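Local coordinates for aspartate-semialdehyde dehydrogenase (Thermus thermophilus, PDB 2YV3) that acts as an aspartate-semialdehyde dehydrogenase, probably making the semialdehyde by NADPH-dependent reductive dephosphorylation of L-aspartyl-4-phosphate, as a homodimer, at the interface of chains A and B. Residues are numbered along the deposited sequence; one frame, centred on the assembly and turned at random. Chains: chain A/B, Aspartate-semialdehyde dehydrogenase.

The interface of chains A and B. Residues chain A 294-298, 304; chain B 203, 225-226.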
ATOM      1  N   ARG A 294      -7.923 -14.794   4.107  1.00 36.85           N
ATOM      2  CA  ARG A 294      -8.056 -15.744   3.014  1.00 26.72           C
ATOM      3  C   ARG A 294      -6.946 -16.771   3.008  1.00 24.47           C
ATOM      4  O   ARG A 294      -5.807 -16.478   3.382  1.00 25.02           O
ATOM      5  CB  ARG A 294      -8.119 -15.016   1.672  1.00 33.69           C
ATOM      6  CG  ARG A 294      -6.907 -14.186   1.263  1.00 38.09           C
ATOM      7  CD  ARG A 294      -7.311 -13.403   0.003  1.00 37.80           C
ATOM      8  NE  ARG A 294      -6.291 -12.562  -0.613  1.00 19.49           N
ATOM      9  CZ  ARG A 294      -5.693 -11.533  -0.026  1.00 24.24           C
ATOM     10  NH1 ARG A 294      -5.996 -11.201   1.220  1.00 13.05           N
ATOM     11  NH2 ARG A 294      -4.805 -10.818  -0.709  1.00 19.55           N
ATOM     12  N   LYS A 295      -7.284 -17.988   2.602  1.00 25.29           N
ATOM     13  CA  LYS A 295      -6.287 -19.041   2.579  1.00 24.83           C
ATOM     14  C   LYS A 295      -5.216 -18.605   1.598  1.00 32.87           C
ATOM     15  O   LYS A 295      -5.469 -18.471   0.402  1.00 37.13           O
ATOM     16  CB  LYS A 295      -6.913 -20.382   2.166  1.00 17.72           C
ATOM     17  CG  LYS A 295      -5.921 -21.549   2.036  1.00 23.04           C
ATOM     18  CD  LYS A 295      -6.555 -22.928   2.329  1.00 31.38           C
ATOM     19  CE  LYS A 295      -7.870 -23.171   1.543  1.00 37.31           C
ATOM     20  NZ  LYS A 295      -8.580 -24.443   1.908  1.00 21.00           N
ATOM     21  N   SER A 296      -4.022 -18.354   2.124  1.00 37.00           N
ATOM     22  CA  SER A 296      -2.892 -17.923   1.313  1.00 41.09           C
ATOM     23  C   SER A 296      -2.480 -18.913   0.225  1.00 38.81           C
ATOM     24  O   SER A 296      -2.399 -20.122   0.469  1.00 45.13           O
ATOM     25  CB  SER A 296      -1.680 -17.668   2.206  1.00 36.85           C
ATOM     26  OG  SER A 296      -0.502 -17.575   1.420  1.00 48.71           O
ATOM     27  N   LEU A 297      -2.204 -18.407  -0.970  1.00 24.16           N
ATOM     28  CA  LEU A 297      -1.750 -19.290  -2.028  1.00 32.42           C
ATOM     29  C   LEU A 297      -0.219 -19.329  -2.068  1.00 30.87           C
ATOM     30  O   LEU A 297       0.378 -20.304  -2.527  1.00 30.74           O
ATOM     31  CB  LEU A 297      -2.331 -18.858  -3.376  1.00 35.33           C
ATOM     32  CG  LEU A 297      -3.767 -19.370  -3.604  1.00 35.59           C
ATOM     33  CD1 LEU A 297      -3.799 -20.889  -3.628  1.00 35.45           C
ATOM     34  CD2 LEU A 297      -4.660 -18.884  -2.501  1.00 49.84           C
ATOM     35  N   ALA A 298       0.414 -18.280  -1.552  1.00 34.68           N
ATOM     36  CA  ALA A 298       1.875 -18.199  -1.525  1.00 36.87           C
ATOM     37  C   ALA A 298       2.462 -19.346  -0.711  1.00 37.49           C
ATOM     38  O   ALA A 298       3.227 -20.152  -1.224  1.00 39.93           O
ATOM     39  CB  ALA A 298       2.322 -16.859  -0.940  1.00 35.54           C
ATOM     40  N   ASP A 304      -3.647 -14.628   4.181  1.00 19.89           N
ATOM     41  CA  ASP A 304      -3.457 -13.253   3.755  1.00 16.34           C
ATOM     42  C   ASP A 304      -4.559 -12.389   4.367  1.00 22.69           C
ATOM     43  O   ASP A 304      -5.712 -12.492   3.965  1.00 26.56           O
ATOM     44  CB  ASP A 304      -3.529 -13.143   2.236  1.00 20.93           C
ATOM     45  CG  ASP A 304      -2.352 -13.807   1.542  1.00 41.50           C
ATOM     46  OD1 ASP A 304      -2.272 -15.048   1.614  1.00 36.89           O
ATOM     47  OD2 ASP A 304      -1.510 -13.093   0.926  1.00 40.79           O
TER
ATOM     48  N   TYR B 203     -10.060 -14.345  -2.533  1.00 28.39           N
ATOM     49  CA  TYR B 203      -9.281 -13.368  -3.302  1.00 30.50           C
ATOM     50  C   TYR B 203     -10.139 -12.647  -4.327  1.00 26.44           C
ATOM     51  O   TYR B 203     -11.106 -13.205  -4.837  1.00 28.27           O
ATOM     52  CB  TYR B 203      -8.116 -14.059  -4.038  1.00 32.50           C
ATOM     53  CG  TYR B 203      -6.999 -14.564  -3.150  1.00 30.55           C
ATOM     54  CD1 TYR B 203      -5.788 -13.872  -3.039  1.00 32.25           C
ATOM     55  CD2 TYR B 203      -7.160 -15.735  -2.399  1.00 47.13           C
ATOM     56  CE1 TYR B 203      -4.760 -14.340  -2.187  1.00 44.02           C
ATOM     57  CE2 TYR B 203      -6.151 -16.210  -1.550  1.00 42.11           C
ATOM     58  CZ  TYR B 203      -4.962 -15.511  -1.444  1.00 45.11           C
ATOM     59  OH  TYR B 203      -4.009 -15.967  -0.563  1.00 45.59           O
ATOM     60  N   ILE B 225       2.225 -18.052  -6.530  1.00 31.32           N
ATOM     61  CA  ILE B 225       2.055 -16.604  -6.514  1.00 30.69           C
ATOM     62  C   ILE B 225       0.970 -16.191  -5.507  1.00 33.97           C
ATOM     63  O   ILE B 225       0.189 -17.032  -5.043  1.00 41.79           O
ATOM     64  CB  ILE B 225       1.770 -16.068  -7.956  1.00 18.34           C
ATOM     65  CG1 ILE B 225       3.094 -15.942  -8.718  1.00 15.96           C
ATOM     66  CG2 ILE B 225       1.131 -14.697  -7.914  1.00 28.41           C
ATOM     67  CD1 ILE B 225       2.955 -15.759 -10.208  1.00  7.06           C
ATOM     68  N   SER B 226       0.943 -14.906  -5.150  1.00 31.44           N
ATOM     69  CA  SER B 226      -0.011 -14.408  -4.169  1.00 30.54           C
ATOM     70  C   SER B 226      -0.111 -12.882  -4.234  1.00 31.35           C
ATOM     71  O   SER B 226       0.860 -12.177  -3.937  1.00 32.03           O
ATOM     72  CB  SER B 226       0.450 -14.842  -2.771  1.00 23.86           C
ATOM     73  OG  SER B 226      -0.638 -15.081  -1.903  1.00 21.87           O
TER
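The ring of B:Tyr203 carries the side chain of A:Arg294 on one face. CD of A:Arg294 sits over the ring centre, 3.1 Å above the plane. NE lies over the same face toward CD1 and CE1, a cation-pi contact modelled too close for its exact distance to count. The guanidinium plane is tilted 69° from the ring, so its edge points at the tyrosine. One guanidinium face is backed, toward its rim, by CB of A:Asp304. The arginine chain runs extended from CG to NE (chi2 -172°, chi3 -178°), which carries CG, CD and NE across the ring face. From the opposite side of the ring plane, CD2 of A:Leu297 reaches the CE2 rim. At the ring edge, in plane, lies the carbonyl O of A:Lys295. The phenol OH of B:Tyr203 donates a hydrogen bond to this O at 3.1 Å, from above the carbonyl plane. Weak hydrogen bonds link the same OH to the backbone N of A:Leu297 and to carboxylate OD1 of A:Asp304. A phenylalanine in place of B:Tyr203 would probably keep the ring under A:Arg294 but leave the A:Lys295 carbonyl without its donor. Strands 288-295 and 302-310 and their loop thus meet B:Tyr203 and the B:Ile225-B:Ser226 segment. The centre of this patch of the two-fold dimer interface is about 20 Å from A:His238, the predicted proton acceptor. Farther on, past the phenol OH, CB of A:Ala298 meets CB of B:Ser226 at 3.3 Å.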